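Local structure of Keto/oxoacid ferredoxin oxidoreductase, gamma subunit (Geobacter sulfurreducens, 3ON3) at residues B[18-21]-B[22-26]; B[95-99]-B[100-104]. The protein is the gamma subunit of a keto/oxoacid ferredoxin oxidoreductase and probably takes part in the oxidation of 2-oxoacids with ferredoxin as electron acceptor. All blocks are in the same frame, centred on the assembly; numbering follows the deposited sequence.

Contact 1 (18-26) is the first half of helix 18-32, while contact 2 (95-104) is the end of strand 93-98 and the turn that leaves it. Their centres are about 20 Å apart, on opposite sides of the chain's centre, and their nearest atoms stay about 9 Å from each other, so they do not touch. Helix 131-143 joins them indirectly: Met25 of contact 1 packs on its Leu136 and Val140, and Leu96 of contact 2 on Ala138, Met139 and Leu142. Only contact 1 meets the sulfate ion and the second subunit. Each uses backbone N-H groups to hold an anionic group, the sulfate in contact 1 and the Asp98 carboxylate in contact 2.

Contact 1. Residues B[18-21]-B[22-26]; sequences LILA and GVIMA. With SO4 (sulfate ion), chain D.
Leu18 O is gripped twice: by Gly22 N at 3.0 Å and by the Ser54 hydroxyl. The next two bonds keep the i to i+4 pattern, Val23 N to Ile19 O and the nearly straight Ile24 N to Leu20 O, each 2.7 Å long. On one flank the isobutyl group of Leu20 crosses Ile24 at a slant: Leu20 CG lies 3.7 Å from Ile24 CD1, and Leu20 CD1 rests on Ile24 CG1. Leu20 CG is anti to its N (chi1 176°), which carries the branch up the helix toward Ile24. Ile19 CG2 and Val23 CG2 meet more loosely, at 4.2 Å, on the flank that packs against the second subunit. Met25, present as selenomethionine, leads away to Phe10 and helix 131-143. Ahead of the first turn, sulfate O3 accepts Ile19 N at 3.2 Å and, through a weak, strongly bent bond, Leu18 N at 2.7 Å; Arg158 NH1 of the second subunit and, from this chain, Gly17 N also bind the ion. The sulfate probably comes from the crystallisation liquor, but backbone N-H groups at a helix start, with an arginine from the second subunit, are consistent with a site for an anion at the subunit interface.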
ATOM      1  N   LEU B  18       0.122  -8.799   0.584  1.00 49.79           N
ATOM      2  CA  LEU B  18       1.526  -8.430   0.492  1.00 43.15           C
ATOM      3  C   LEU B  18       1.735  -6.923   0.574  1.00 41.25           C
ATOM      4  O   LEU B  18       2.775  -6.461   1.044  1.00 35.94           O
ATOM      5  CB  LEU B  18       2.114  -8.960  -0.817  1.00 50.63           C
ATOM      6  CG  LEU B  18       2.067 -10.466  -1.113  1.00 60.07           C
ATOM      7  CD1 LEU B  18       2.756 -11.267  -0.022  1.00 50.86           C
ATOM      8  CD2 LEU B  18       0.634 -10.938  -1.295  1.00 71.73           C
ATOM      9  N   ILE B  19       0.760  -6.161   0.083  1.00 36.47           N
ATOM     10  CA  ILE B  19       0.864  -4.709   0.076  1.00 36.96           C
ATOM     11  C   ILE B  19       0.774  -4.234   1.506  1.00 41.09           C
ATOM     12  O   ILE B  19       1.582  -3.422   1.956  1.00 39.99           O
ATOM     13  CB  ILE B  19      -0.273  -4.061  -0.741  1.00 43.02           C
ATOM     14  CG1 ILE B  19      -0.137  -4.413  -2.226  1.00 37.92           C
ATOM     15  CG2 ILE B  19      -0.316  -2.522  -0.524  1.00 35.01           C
ATOM     16  CD1 ILE B  19      -1.248  -3.840  -3.083  1.00 45.48           C
ATOM     17  N   LEU B  20      -0.216  -4.761   2.219  1.00 41.64           N
ATOM     18  CA  LEU B  20      -0.424  -4.391   3.608  1.00 42.32           C
ATOM     19  C   LEU B  20       0.843  -4.693   4.401  1.00 37.27           C
ATOM     20  O   LEU B  20       1.313  -3.851   5.169  1.00 42.64           O
ATOM     21  CB  LEU B  20      -1.649  -5.101   4.216  1.00 27.47           C
ATOM     22  CG  LEU B  20      -1.835  -4.816   5.714  1.00 37.53           C
ATOM     23  CD1 LEU B  20      -1.788  -3.312   5.951  1.00 34.77           C
ATOM     24  CD2 LEU B  20      -3.111  -5.439   6.301  1.00 35.12           C
ATOM     25  N   ALA B  21       1.413  -5.876   4.196  1.00 31.14           N
ATOM     26  CA  ALA B  21       2.634  -6.237   4.927  1.00 36.60           C
ATOM     27  C   ALA B  21       3.721  -5.215   4.651  1.00 33.78           C
ATOM     28  O   ALA B  21       4.395  -4.748   5.564  1.00 42.72           O
ATOM     29  CB  ALA B  21       3.114  -7.645   4.554  1.00 34.79           C
ATOM     30  N   GLY B  22       3.889  -4.878   3.381  1.00 32.03           N
ATOM     31  CA  GLY B  22       4.836  -3.864   2.977  1.00 41.47           C
ATOM     32  C   GLY B  22       4.545  -2.554   3.674  1.00 44.27           C
ATOM     33  O   GLY B  22       5.445  -1.900   4.212  1.00 38.65           O
ATOM     34  N   VAL B  23       3.276  -2.168   3.675  1.00 44.90           N
ATOM     35  CA  VAL B  23       2.884  -0.920   4.307  1.00 38.75           C
ATOM     36  C   VAL B  23       3.171  -0.914   5.820  1.00 38.37           C
ATOM     37  O   VAL B  23       3.772   0.026   6.342  1.00 32.86           O
ATOM     38  CB  VAL B  23       1.424  -0.588   4.039  1.00 31.39           C
ATOM     39  CG1 VAL B  23       0.954   0.468   5.026  1.00 31.10           C
ATOM     40  CG2 VAL B  23       1.247  -0.133   2.581  1.00 36.33           C
ATOM     41  N   ILE B  24       2.733  -1.966   6.507  1.00 34.92           N
ATOM     42  CA  ILE B  24       3.044  -2.156   7.921  1.00 39.90           C
ATOM     43  C   ILE B  24       4.552  -2.058   8.227  1.00 42.50           C
ATOM     44  O   ILE B  24       4.965  -1.335   9.145  1.00 31.26           O
ATOM     45  CB  ILE B  24       2.481  -3.492   8.422  1.00 33.89           C
ATOM     46  CG1 ILE B  24       0.952  -3.453   8.395  1.00 43.02           C
ATOM     47  CG2 ILE B  24       2.987  -3.794   9.824  1.00 32.20           C
ATOM     48  CD1 ILE B  24       0.305  -4.776   8.700  1.00 37.45           C
HETATM   49  N   MSE B  25       5.372  -2.752   7.440  1.00 37.78           N
HETATM   50  CA  MSE B  25       6.826  -2.674   7.609  1.00 37.35           C
HETATM   51  C   MSE B  25       7.373  -1.264   7.430  1.00 38.33           C
HETATM   52  O   MSE B  25       8.259  -0.850   8.178  1.00 35.20           O
HETATM   53  CB  MSE B  25       7.559  -3.613   6.642  1.00 46.54           C
HETATM   54  CG  MSE B  25       7.841  -4.995   7.178  1.00 55.51           C
HETATM   55 SE   MSE B  25       9.131  -5.081   8.649  0.71 51.25          SE
HETATM   56  CE  MSE B  25      10.193  -3.522   8.196  1.00 34.40           C
ATOM     57  N   ALA B  26       6.872  -0.539   6.425  1.00 36.26           N
ATOM     58  CA  ALA B  26       7.323   0.824   6.165  1.00 43.04           C
ATOM     59  C   ALA B  26       6.969   1.785   7.319  1.00 43.27           C
ATOM     60  O   ALA B  26       7.782   2.629   7.714  1.00 46.71           O
ATOM     61  CB  ALA B  26       6.757   1.347   4.805  1.00 30.45           C
TER
HETATM   62  S   SO4 D 183      -2.624  -7.757  -2.072  1.00 53.68           S
HETATM   63  O1  SO4 D 183      -3.531  -8.688  -1.411  1.00 43.19           O
HETATM   64  O2  SO4 D 183      -3.039  -6.401  -1.726  1.00 53.18           O
HETATM   65  O3  SO4 D 183      -1.251  -7.956  -1.633  1.00 50.39           O
HETATM   66  O4  SO4 D 183      -2.661  -7.943  -3.522  1.00 63.05           O

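Contact 2. Residues B[95-99]-B[100-104]; sequences LLVDS and DLVTK
Asp98 turns its carboxylate toward the backbone that follows it, and Leu101 lies aslant of it, with Leu101 CD1 3.8 Å from Asp98 CG. Asp98 CG stands opposite its own N (chi1 175°), which brings OD1 to the N-H groups of the turn. There OD1 accepts two of them: Leu101 N at 3.0 Å, on the anti side and 31° out of the carboxylate plane, and Asp100 N at 2.7 Å, a weak bond with an N-H...O angle of 126°. The backbone closes the same loop, Val102 N reaching Asp98 O at 2.8 Å. Together these bonds form an Asx motif, and OD2 is held by Ile118 N, so both oxygens help fix the carboxylate's rotation. An alanine at Asp98 is likely to leave the Leu101 and Ile118 N-H groups without their acceptor and the turn less firmly tied. Asp100 OD1 lies 4.2 Å from Asp98 OD1, a like-charge approach that the N-H groups bonded to Asp98 probably offset in part.

Beyond the turn, Val102 folds back and meets Val97 at about a right angle. The two CB atoms are 3.8 Å apart, and Val102 CG1, opposite its backbone N, lies against Val97 CB and CG2. A water bridges the backbone, donating to Ser99 O at 2.6 Å and to Val102 O.

Strand 93-98 runs parallel between strands 71-76 and 111-115, bonding through Leu96 to Leu74 and Ala76 and through Leu95 and Val97 to Thr113. Val97 also packs on Ala114. Through Asp98 and Leu101 the turn abuts the start of helix 117-125, tying the C-terminal end of this strand to the first turn of that helix.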
ATOM      1  N   LEU B  95      16.121 -15.497   3.559  1.00 41.84           N
ATOM      2  CA  LEU B  95      15.121 -16.113   2.709  1.00 43.13           C
ATOM      3  C   LEU B  95      14.084 -16.798   3.566  1.00 41.52           C
ATOM      4  O   LEU B  95      14.366 -17.781   4.204  1.00 43.90           O
ATOM      5  CB  LEU B  95      15.757 -17.106   1.738  1.00 48.40           C
ATOM      6  CG  LEU B  95      14.759 -17.958   0.936  1.00 51.00           C
ATOM      7  CD1 LEU B  95      13.809 -17.083   0.141  1.00 36.74           C
ATOM      8  CD2 LEU B  95      15.460 -18.960   0.022  1.00 50.88           C
ATOM      9  N   LEU B  96      12.878 -16.248   3.592  1.00 47.55           N
ATOM     10  CA  LEU B  96      11.794 -16.813   4.377  1.00 40.15           C
ATOM     11  C   LEU B  96      10.713 -17.330   3.454  1.00 38.44           C
ATOM     12  O   LEU B  96      10.153 -16.574   2.639  1.00 41.62           O
ATOM     13  CB  LEU B  96      11.212 -15.756   5.322  1.00 45.79           C
ATOM     14  CG  LEU B  96       9.912 -16.094   6.063  1.00 45.25           C
ATOM     15  CD1 LEU B  96      10.139 -17.175   7.147  1.00 36.70           C
ATOM     16  CD2 LEU B  96       9.303 -14.849   6.671  1.00 43.05           C
ATOM     17  N   VAL B  97      10.410 -18.613   3.585  1.00 39.29           N
ATOM     18  CA  VAL B  97       9.392 -19.227   2.742  1.00 51.12           C
ATOM     19  C   VAL B  97       8.360 -19.961   3.587  1.00 47.83           C
ATOM     20  O   VAL B  97       8.600 -20.222   4.755  1.00 43.82           O
ATOM     21  CB  VAL B  97      10.023 -20.190   1.693  1.00 51.55           C
ATOM     22  CG1 VAL B  97      11.123 -19.480   0.915  1.00 49.03           C
ATOM     23  CG2 VAL B  97      10.582 -21.455   2.356  1.00 53.43           C
ATOM     24  N   ASP B  98       7.206 -20.266   3.001  1.00 47.02           N
ATOM     25  CA  ASP B  98       6.283 -21.206   3.617  1.00 47.06           C
ATOM     26  C   ASP B  98       6.703 -22.631   3.249  1.00 56.05           C
ATOM     27  O   ASP B  98       6.977 -22.925   2.082  1.00 54.91           O
ATOM     28  CB  ASP B  98       4.839 -20.939   3.198  1.00 48.59           C
ATOM     29  CG  ASP B  98       3.877 -21.988   3.740  1.00 53.18           C
ATOM     30  OD1 ASP B  98       4.046 -23.176   3.414  1.00 58.57           O
ATOM     31  OD2 ASP B  98       2.955 -21.637   4.495  1.00 51.60           O
ATOM     32  N   SER B  99       6.763 -23.512   4.244  1.00 57.02           N
ATOM     33  CA  SER B  99       7.355 -24.839   4.044  1.00 60.57           C
ATOM     34  C   SER B  99       6.409 -25.864   3.424  1.00 65.86           C
ATOM     35  O   SER B  99       6.854 -26.854   2.843  1.00 65.42           O
ATOM     36  CB  SER B  99       7.922 -25.381   5.357  1.00 53.21           C
ATOM     37  OG  SER B  99       6.897 -25.544   6.315  1.00 62.81           O
ATOM     38  N   ASP B 100       5.109 -25.635   3.570  1.00 67.28           N
ATOM     39  CA  ASP B 100       4.106 -26.497   2.959  1.00 63.02           C
ATOM     40  C   ASP B 100       4.078 -26.281   1.451  1.00 62.36           C
ATOM     41  O   ASP B 100       3.986 -27.233   0.678  1.00 65.15           O
ATOM     42  CB  ASP B 100       2.722 -26.206   3.551  1.00 59.08           C
ATOM     43  CG  ASP B 100       2.549 -26.789   4.945  1.00 62.49           C
ATOM     44  OD1 ASP B 100       2.147 -26.047   5.869  1.00 56.42           O
ATOM     45  OD2 ASP B 100       2.820 -27.997   5.117  1.00 66.03           O
ATOM     46  N   LEU B 101       4.181 -25.020   1.046  1.00 54.19           N
ATOM     47  CA  LEU B 101       3.968 -24.633  -0.333  1.00 56.96           C
ATOM     48  C   LEU B 101       5.258 -24.433  -1.108  1.00 63.60           C
ATOM     49  O   LEU B 101       5.303 -24.659  -2.312  1.00 63.13           O
ATOM     50  CB  LEU B 101       3.121 -23.371  -0.383  1.00 59.54           C
ATOM     51  CG  LEU B 101       1.683 -23.622   0.067  1.00 69.37           C
ATOM     52  CD1 LEU B 101       1.217 -22.545   1.026  1.00 71.67           C
ATOM     53  CD2 LEU B 101       0.754 -23.743  -1.136  1.00 74.93           C
ATOM     54  N   VAL B 102       6.306 -23.995  -0.428  1.00 60.22           N
ATOM     55  CA  VAL B 102       7.600 -23.899  -1.074  1.00 55.05           C
ATOM     56  C   VAL B 102       8.387 -25.149  -0.712  1.00 64.14           C
ATOM     57  O   VAL B 102       9.120 -25.170   0.273  1.00 62.41           O
ATOM     58  CB  VAL B 102       8.358 -22.626  -0.658  1.00 53.55           C
ATOM     59  CG1 VAL B 102       9.757 -22.605  -1.266  1.00 53.04           C
ATOM     60  CG2 VAL B 102       7.559 -21.373  -1.060  1.00 43.32           C
ATOM     61  N   THR B 103       8.208 -26.199  -1.510  1.00 64.88           N
ATOM     62  CA  THR B 103       8.823 -27.491  -1.238  1.00 69.96           C
ATOM     63  C   THR B 103      10.126 -27.658  -2.001  1.00 71.02           C
ATOM     64  O   THR B 103      10.986 -28.441  -1.606  1.00 74.83           O
ATOM     65  CB  THR B 103       7.878 -28.650  -1.592  1.00 79.06           C
ATOM     66  OG1 THR B 103       7.496 -28.554  -2.970  1.00 91.20           O
ATOM     67  CG2 THR B 103       6.631 -28.598  -0.727  1.00 78.02           C
ATOM     68  N   LYS B 104      10.264 -26.928  -3.102  1.00 72.32           N
ATOM     69  CA  LYS B 104      11.506 -26.949  -3.862  1.00 77.31           C
ATOM     70  C   LYS B 104      12.304 -25.684  -3.573  1.00 70.91           C
ATOM     71  O   LYS B 104      11.933 -24.587  -3.991  1.00 70.30           O
ATOM     72  CB  LYS B 104      11.238 -27.107  -5.365  1.00 79.20           C
TER
HETATM   73  O   HOH W   1       9.395 -27.360   2.295  1.00 63.61           O